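Local coordinates for putative metal resistance protein (Proteus mirabilis, PDB 6C29) that probably acts in protein-disulfide reduction as membrane protein ScsB, whose N-terminal periplasmic part, a tandem of immunoglobulin-fold domains forming this chain, primes the disulfide isomerase ScsC, at residues A[33-38]-A[90-95]; A[44-49]-A[69-74]. All coordinates share one frame; numbering follows the deposited sequence. Where two conformers were deposited one is given.

Interaction 1: A[33-38]-A[90-95]; sequences LLEVQL and EVVFPI
Two central strands of an antiparallel sheet in the first immunoglobulin-fold domain pair here, with Leu34 opposite Phe93 and Val36 opposite Val91 as the hydrogen-bonded pairs. Each pair closes a two-bond ring, Leu34 N to Phe93 O with Phe93 N to Leu34 O, then Val36 N to Val91 O with Val91 N to Val36 O, all 2.8 to 3.0 Å long. On the face carrying these four residues, Leu34 and Phe93 lie side by side, Leu34 CD2 4.0 Å from Phe93 CD2. Branched aliphatic groups suit this face because their methyls can pack on the flat ring from several directions: Val36 CG2 at its edge, and Val91 CG2 over one face, offset toward the rim. Phe93 also meets the rings of Trp69, Trp71 and Tyr87. On the other face, Val92 spreads its two methyls: CG1, anti to the backbone N (chi1 -177°), lies 3.7 Å from Leu33 CD2, and CG2 is 3.9 Å from Glu35 CG. Glu35 thus lends its aliphatic stem to Val92, and its carboxylate makes a salt bridge to Arg19 of the adjoining strand. The chemistry implies a two-sided sheet: one face is wholly apolar, whereas the other turns from apolar at Leu33 and Pro94 to polar at Gln37 and Glu90.

Interaction 2: A[44-49]-A[69-74]; sequences TYWRSP and WHWPSP
Trp46 and Trp71, with Pro74 and Arg47 laid against them, join the turn after strand 43-45 to the loop 69-74. The tight part is carbon on ring face. Pro74 CG sits 3.6 Å from the centroid of the Trp46 five-membered ring, only 11° off its normal, a CH-pi contact that suits proline, whose compact ring offers polarised C-H groups. Arg47 CG covers the opposite face, so the indole is sandwiched. That follows from the Arg47 chi1 of 64°, which sets CG between the backbone N and the carbonyl carbon. Arg47 CB meanwhile forms a second CH-pi contact, 3.7 Å from the centroid of the Trp71 five-membered ring, and Trp69 CD1 lies over the centre of the other face of Trp71. The Trp46 and Trp71 rings meet obliquely, with planes 84° apart, and Trp71 CZ3 comes 3.6 Å from Tyr45 O, a buried carbonyl oxygen without a polar partner in the model.

The looser side is bridged by water. One molecule, in the plane of the indole, accepts from Trp46 NE1 at 2.9 Å and donates to Trp71 O at 2.9 Å, linking the segments indirectly where their polar atoms do not meet. The Arg47 chain, extended from CG to NE, places the guanidinium with one face over Trp46 CZ2 and its edge toward Trp71 CD1, held by a salt bridge to Asp186 and a hydrogen bond to Gln239. The arrangement is aromatic and CH-pi packing between two loops where the two immunoglobulin-fold domains meet, Arg47 reaching from the first to the second.

How the interactions relate
Interactions 1 and 2 have centres about 10 Å apart in the first domain and touch directly. In chain order the segments run 33-38, 44-49, 69-74 and 90-95, so along the chain both segments of interaction 2 fall between the two strands of interaction 1, and strand 30-38 is followed directly by strand 43-45. Pro94 O lies 2.9 Å from His70 N, a probable hydrogen bond that continues the sheet of interaction 1 to strand 68-69 and its following loop. Phe93 packs on Trp69 and Pro72, carrying the apolar face of the sheet into the tryptophan cluster. The sheet core of the first domain is thereby continuous with loops that face the second domain.

Interaction 1: A[33-38]-A[90-95]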
loop_
_atom_site.group_PDB
_atom_site.type_symbol
_atom_site.label_atom_id
_atom_site.label_comp_id
_atom_site.label_asym_id
_atom_site.label_seq_id
_atom_site.Cartn_x
_atom_site.Cartn_y
_atom_site.Cartn_z
ATOM N N LEU A 33 0.650 3.505 14.581
ATOM C CA LEU A 33 -0.066 2.412 13.964
ATOM C C LEU A 33 -1.459 2.856 13.692
ATOM O O LEU A 33 -2.164 3.259 14.609
ATOM C CB LEU A 33 -0.117 1.172 14.857
ATOM C CG LEU A 33 1.155 0.352 14.913
ATOM C CD1 LEU A 33 1.042 -0.707 15.983
ATOM C CD2 LEU A 33 1.412 -0.318 13.554
ATOM N N LEU A 34 -1.873 2.783 12.447
ATOM C CA LEU A 34 -3.226 3.116 12.042
ATOM C C LEU A 34 -3.966 1.834 11.702
ATOM O O LEU A 34 -3.686 1.216 10.689
ATOM C CB LEU A 34 -3.224 4.050 10.848
ATOM C CG LEU A 34 -4.586 4.373 10.306
ATOM C CD1 LEU A 34 -5.386 5.160 11.339
ATOM C CD2 LEU A 34 -4.445 5.165 9.014
ATOM N N GLU A 35 -4.906 1.414 12.540
ATOM C CA GLU A 35 -5.694 0.217 12.318
ATOM C C GLU A 35 -7.004 0.601 11.638
ATOM O O GLU A 35 -7.656 1.572 12.039
ATOM C CB GLU A 35 -6.025 -0.488 13.637
ATOM C CG GLU A 35 -4.815 -0.933 14.429
ATOM C CD GLU A 35 -5.203 -1.367 15.839
ATOM O OE1 GLU A 35 -5.613 -2.547 16.028
ATOM O OE2 GLU A 35 -5.183 -0.506 16.747
ATOM N N VAL A 36 -7.378 -0.161 10.620
ATOM C CA VAL A 36 -8.626 0.014 9.913
ATOM C C VAL A 36 -9.373 -1.295 9.888
ATOM O O VAL A 36 -8.844 -2.293 9.408
ATOM C CB VAL A 36 -8.400 0.498 8.500
ATOM C CG1 VAL A 36 -9.705 0.663 7.788
ATOM C CG2 VAL A 36 -7.628 1.813 8.496
ATOM N N GLN A 37 -10.593 -1.303 10.436
ATOM C CA GLN A 37 -11.492 -2.460 10.450
ATOM C C GLN A 37 -12.674 -2.190 9.542
ATOM O O GLN A 37 -13.364 -1.200 9.749
ATOM C CB GLN A 37 -12.006 -2.734 11.868
ATOM C CG GLN A 37 -11.018 -3.397 12.813
ATOM C CD GLN A 37 -10.981 -4.920 12.706
ATOM O OE1 GLN A 37 -11.951 -5.564 12.302
ATOM N NE2 GLN A 37 -9.843 -5.498 13.069
ATOM N N LEU A 38 -12.932 -3.084 8.590
ATOM C CA LEU A 38 -13.949 -2.894 7.573
ATOM C C LEU A 38 -15.078 -3.896 7.685
ATOM O O LEU A 38 -14.837 -5.079 7.928
ATOM C CB LEU A 38 -13.303 -3.062 6.218
ATOM C CG LEU A 38 -12.152 -2.094 5.963
ATOM C CD1 LEU A 38 -11.300 -2.621 4.814
ATOM C CD2 LEU A 38 -12.687 -0.744 5.584
ATOM N N GLU A 90 -9.505 -6.018 7.131
ATOM C CA GLU A 90 -8.766 -5.193 8.051
ATOM C C GLU A 90 -7.356 -4.993 7.564
ATOM O O GLU A 90 -6.827 -5.843 6.848
ATOM C CB GLU A 90 -8.755 -5.795 9.448
ATOM C CG GLU A 90 -8.250 -7.182 9.504
ATOM C CD GLU A 90 -8.333 -7.688 10.923
ATOM O OE1 GLU A 90 -7.363 -7.402 11.665
ATOM O OE2 GLU A 90 -9.390 -8.285 11.292
ATOM N N VAL A 91 -6.787 -3.848 7.890
ATOM C CA VAL A 91 -5.419 -3.561 7.543
ATOM C C VAL A 91 -4.830 -2.644 8.617
ATOM O O VAL A 91 -5.547 -1.835 9.206
ATOM C CB VAL A 91 -5.328 -2.923 6.141
ATOM C CG1 VAL A 91 -6.144 -1.630 6.056
ATOM C CG2 VAL A 91 -3.899 -2.665 5.742
ATOM N N VAL A 92 -3.534 -2.766 8.871
ATOM C CA VAL A 92 -2.822 -1.910 9.829
ATOM C C VAL A 92 -1.641 -1.257 9.151
ATOM O O VAL A 92 -0.762 -1.958 8.647
ATOM C CB VAL A 92 -2.309 -2.701 11.043
ATOM C CG1 VAL A 92 -1.648 -1.754 12.054
ATOM C CG2 VAL A 92 -3.432 -3.419 11.704
ATOM N N PHE A 93 -1.624 0.078 9.103
ATOM C CA PHE A 93 -0.572 0.839 8.477
ATOM C C PHE A 93 0.441 1.317 9.515
ATOM O O PHE A 93 0.093 2.124 10.374
ATOM C CB PHE A 93 -1.155 2.048 7.730
ATOM C CG PHE A 93 -2.134 1.688 6.654
ATOM C CD1 PHE A 93 -1.701 1.137 5.474
ATOM C CD2 PHE A 93 -3.502 1.913 6.811
ATOM C CE1 PHE A 93 -2.584 0.798 4.478
ATOM C CE2 PHE A 93 -4.389 1.575 5.806
ATOM C CZ PHE A 93 -3.929 1.021 4.633
ATOM N N PRO A 94 1.687 0.823 9.467
ATOM C CA PRO A 94 2.752 1.449 10.253
ATOM C C PRO A 94 3.256 2.719 9.585
ATOM O O PRO A 94 3.515 2.701 8.377
ATOM C CB PRO A 94 3.848 0.382 10.295
ATOM C CG PRO A 94 3.370 -0.758 9.409
ATOM C CD PRO A 94 2.196 -0.272 8.639
ATOM N N ILE A 95 3.377 3.777 10.366
ATOM C CA ILE A 95 3.774 5.090 9.918
ATOM C C ILE A 95 4.897 5.578 10.833
ATOM O O ILE A 95 4.924 5.245 12.020
ATOM C CB ILE A 95 2.586 6.045 9.951
ATOM C CG1 ILE A 95 1.487 5.541 9.001
ATOM C CG2 ILE A 95 3.006 7.438 9.570
ATOM C CD1 ILE A 95 0.139 6.108 9.296
#

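Interaction 2: A[44-49]-A[69-74]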
loop_
_atom_site.group_PDB
_atom_site.type_symbol
_atom_site.label_atom_id
_atom_site.label_comp_id
_atom_site.label_asym_id
_atom_site.label_seq_id
_atom_site.Cartn_x
_atom_site.Cartn_y
_atom_site.Cartn_z
ATOM N N THR A 44 -10.417 -1.101 1.444
ATOM C CA THR A 44 -9.717 0.146 1.240
ATOM C C THR A 44 -8.593 -0.136 0.263
ATOM O O THR A 44 -8.514 -1.231 -0.275
ATOM C CB THR A 44 -9.249 0.771 2.543
ATOM O OG1 THR A 44 -8.724 2.092 2.301
ATOM C CG2 THR A 44 -8.225 -0.071 3.282
ATOM N N TYR A 45 -7.839 0.901 -0.059
ATOM C CA TYR A 45 -6.946 0.859 -1.205
ATOM C C TYR A 45 -5.482 0.909 -0.852
ATOM O O TYR A 45 -5.071 1.404 0.179
ATOM C CB TYR A 45 -7.241 2.028 -2.102
ATOM C CG TYR A 45 -8.600 2.083 -2.741
ATOM C CD1 TYR A 45 -8.826 1.509 -3.980
ATOM C CD2 TYR A 45 -9.631 2.761 -2.129
ATOM C CE1 TYR A 45 -10.071 1.605 -4.607
ATOM C CE2 TYR A 45 -10.861 2.872 -2.736
ATOM C CZ TYR A 45 -11.069 2.293 -3.984
ATOM O OH TYR A 45 -12.291 2.410 -4.592
ATOM N N TRP A 46 -4.699 0.393 -1.781
ATOM C CA TRP A 46 -3.253 0.475 -1.740
ATOM C C TRP A 46 -2.789 1.825 -2.257
ATOM O O TRP A 46 -3.600 2.632 -2.715
ATOM C CB TRP A 46 -2.695 -0.667 -2.581
ATOM C CG TRP A 46 -1.222 -0.963 -2.520
ATOM C CD1 TRP A 46 -0.452 -1.072 -1.415
ATOM C CD2 TRP A 46 -0.367 -1.250 -3.634
ATOM N NE1 TRP A 46 0.842 -1.393 -1.759
ATOM C CE2 TRP A 46 0.912 -1.516 -3.117
ATOM C CE3 TRP A 46 -0.557 -1.307 -5.021
ATOM C CZ2 TRP A 46 1.996 -1.824 -3.910
ATOM C CZ3 TRP A 46 0.549 -1.631 -5.819
ATOM C CH2 TRP A 46 1.796 -1.896 -5.247
ATOM N N ARG A 47 -1.483 2.043 -2.245
ATOM C CA ARG A 47 -0.953 3.326 -2.720
ATOM C C ARG A 47 -1.243 3.577 -4.199
ATOM O O ARG A 47 -1.328 4.733 -4.624
ATOM C CB ARG A 47 0.550 3.399 -2.469
ATOM C CG ARG A 47 1.351 2.398 -3.233
ATOM C CD ARG A 47 2.828 2.489 -2.881
ATOM N NE ARG A 47 3.526 1.517 -3.694
ATOM C CZ ARG A 47 4.398 0.626 -3.251
ATOM N NH1 ARG A 47 4.763 0.606 -1.951
ATOM N NH2 ARG A 47 4.923 -0.237 -4.096
ATOM N N SER A 48 -1.346 2.506 -4.985
ATOM C CA SER A 48 -1.795 2.533 -6.379
ATOM C C SER A 48 -3.120 1.791 -6.444
ATOM O O SER A 48 -3.166 0.581 -6.510
ATOM C CB SER A 48 -0.773 1.883 -7.306
ATOM O OG SER A 48 0.408 2.687 -7.346
ATOM N N PRO A 49 -4.215 2.520 -6.373
ATOM C CA PRO A 49 -5.500 1.876 -6.122
ATOM C C PRO A 49 -6.088 1.174 -7.320
ATOM O O PRO A 49 -6.957 0.312 -7.144
ATOM C CB PRO A 49 -6.378 3.048 -5.712
ATOM C CG PRO A 49 -5.790 4.214 -6.403
ATOM C CD PRO A 49 -4.316 3.987 -6.412
ATOM N N TRP A 69 5.121 6.149 5.212
ATOM C CA TRP A 69 3.906 5.340 5.308
ATOM C C TRP A 69 4.246 3.966 4.731
ATOM O O TRP A 69 4.566 3.827 3.545
ATOM C CB TRP A 69 2.761 5.981 4.537
ATOM C CG TRP A 69 1.436 5.297 4.581
ATOM C CD1 TRP A 69 1.156 4.033 4.128
ATOM C CD2 TRP A 69 0.202 5.838 5.052
ATOM N NE1 TRP A 69 -0.181 3.760 4.302
ATOM C CE2 TRP A 69 -0.789 4.849 4.883
ATOM C CE3 TRP A 69 -0.163 7.066 5.623
ATOM C CZ2 TRP A 69 -2.115 5.048 5.227
ATOM C CZ3 TRP A 69 -1.469 7.261 5.975
ATOM C CH2 TRP A 69 -2.439 6.253 5.786
ATOM N N HIS A 70 4.234 2.965 5.585
ATOM C CA HIS A 70 4.588 1.623 5.148
ATOM C C HIS A 70 3.311 0.949 4.689
ATOM O O HIS A 70 2.293 0.935 5.384
ATOM C CB HIS A 70 5.228 0.808 6.272
ATOM C CG HIS A 70 6.479 1.396 6.824
ATOM N ND1 HIS A 70 7.717 1.181 6.260
ATOM C CD2 HIS A 70 6.694 2.157 7.922
ATOM C CE1 HIS A 70 8.637 1.803 6.978
ATOM N NE2 HIS A 70 8.042 2.407 7.987
ATOM N N TRP A 71 3.347 0.388 3.491
ATOM C CA TRP A 71 2.167 -0.223 2.923
ATOM C C TRP A 71 2.224 -1.733 3.047
ATOM O O TRP A 71 3.094 -2.367 2.448
ATOM C CB TRP A 71 2.018 0.153 1.454
ATOM C CG TRP A 71 1.751 1.604 1.226
ATOM C CD1 TRP A 71 2.667 2.575 1.006
ATOM C CD2 TRP A 71 0.464 2.240 1.200
ATOM N NE1 TRP A 71 2.039 3.797 0.844
ATOM C CE2 TRP A 71 0.685 3.614 0.968
ATOM C CE3 TRP A 71 -0.846 1.792 1.376
ATOM C CZ2 TRP A 71 -0.377 4.531 0.893
ATOM C CZ3 TRP A 71 -1.887 2.699 1.280
ATOM C CH2 TRP A 71 -1.646 4.048 1.069
ATOM N N PRO A 72 1.312 -2.339 3.790
ATOM C CA PRO A 72 1.253 -3.789 3.823
ATOM C C PRO A 72 1.039 -4.349 2.442
ATOM O O PRO A 72 0.450 -3.682 1.560
ATOM C CB PRO A 72 0.078 -4.076 4.758
ATOM C CG PRO A 72 0.038 -2.839 5.648
ATOM C CD PRO A 72 0.339 -1.727 4.719
ATOM N N SER A 73 1.524 -5.561 2.237
ATOM C CA SER A 73 1.417 -6.190 0.947
ATOM C C SER A 73 -0.059 -6.217 0.530
ATOM O O SER A 73 -0.895 -6.671 1.325
ATOM C CB SER A 73 2.024 -7.600 1.013
ATOM O OG SER A 73 2.268 -8.078 -0.276
ATOM N N PRO A 74 -0.402 -5.756 -0.692
ATOM C CA PRO A 74 -1.825 -5.626 -1.052
ATOM C C PRO A 74 -2.427 -6.880 -1.647
ATOM O O PRO A 74 -1.752 -7.893 -1.874
ATOM C CB PRO A 74 -1.806 -4.506 -2.102
ATOM C CG PRO A 74 -0.497 -4.774 -2.828
ATOM C CD PRO A 74 0.470 -5.184 -1.741
HETATM O O HOH W 1 3.116 -2.548 -0.429
#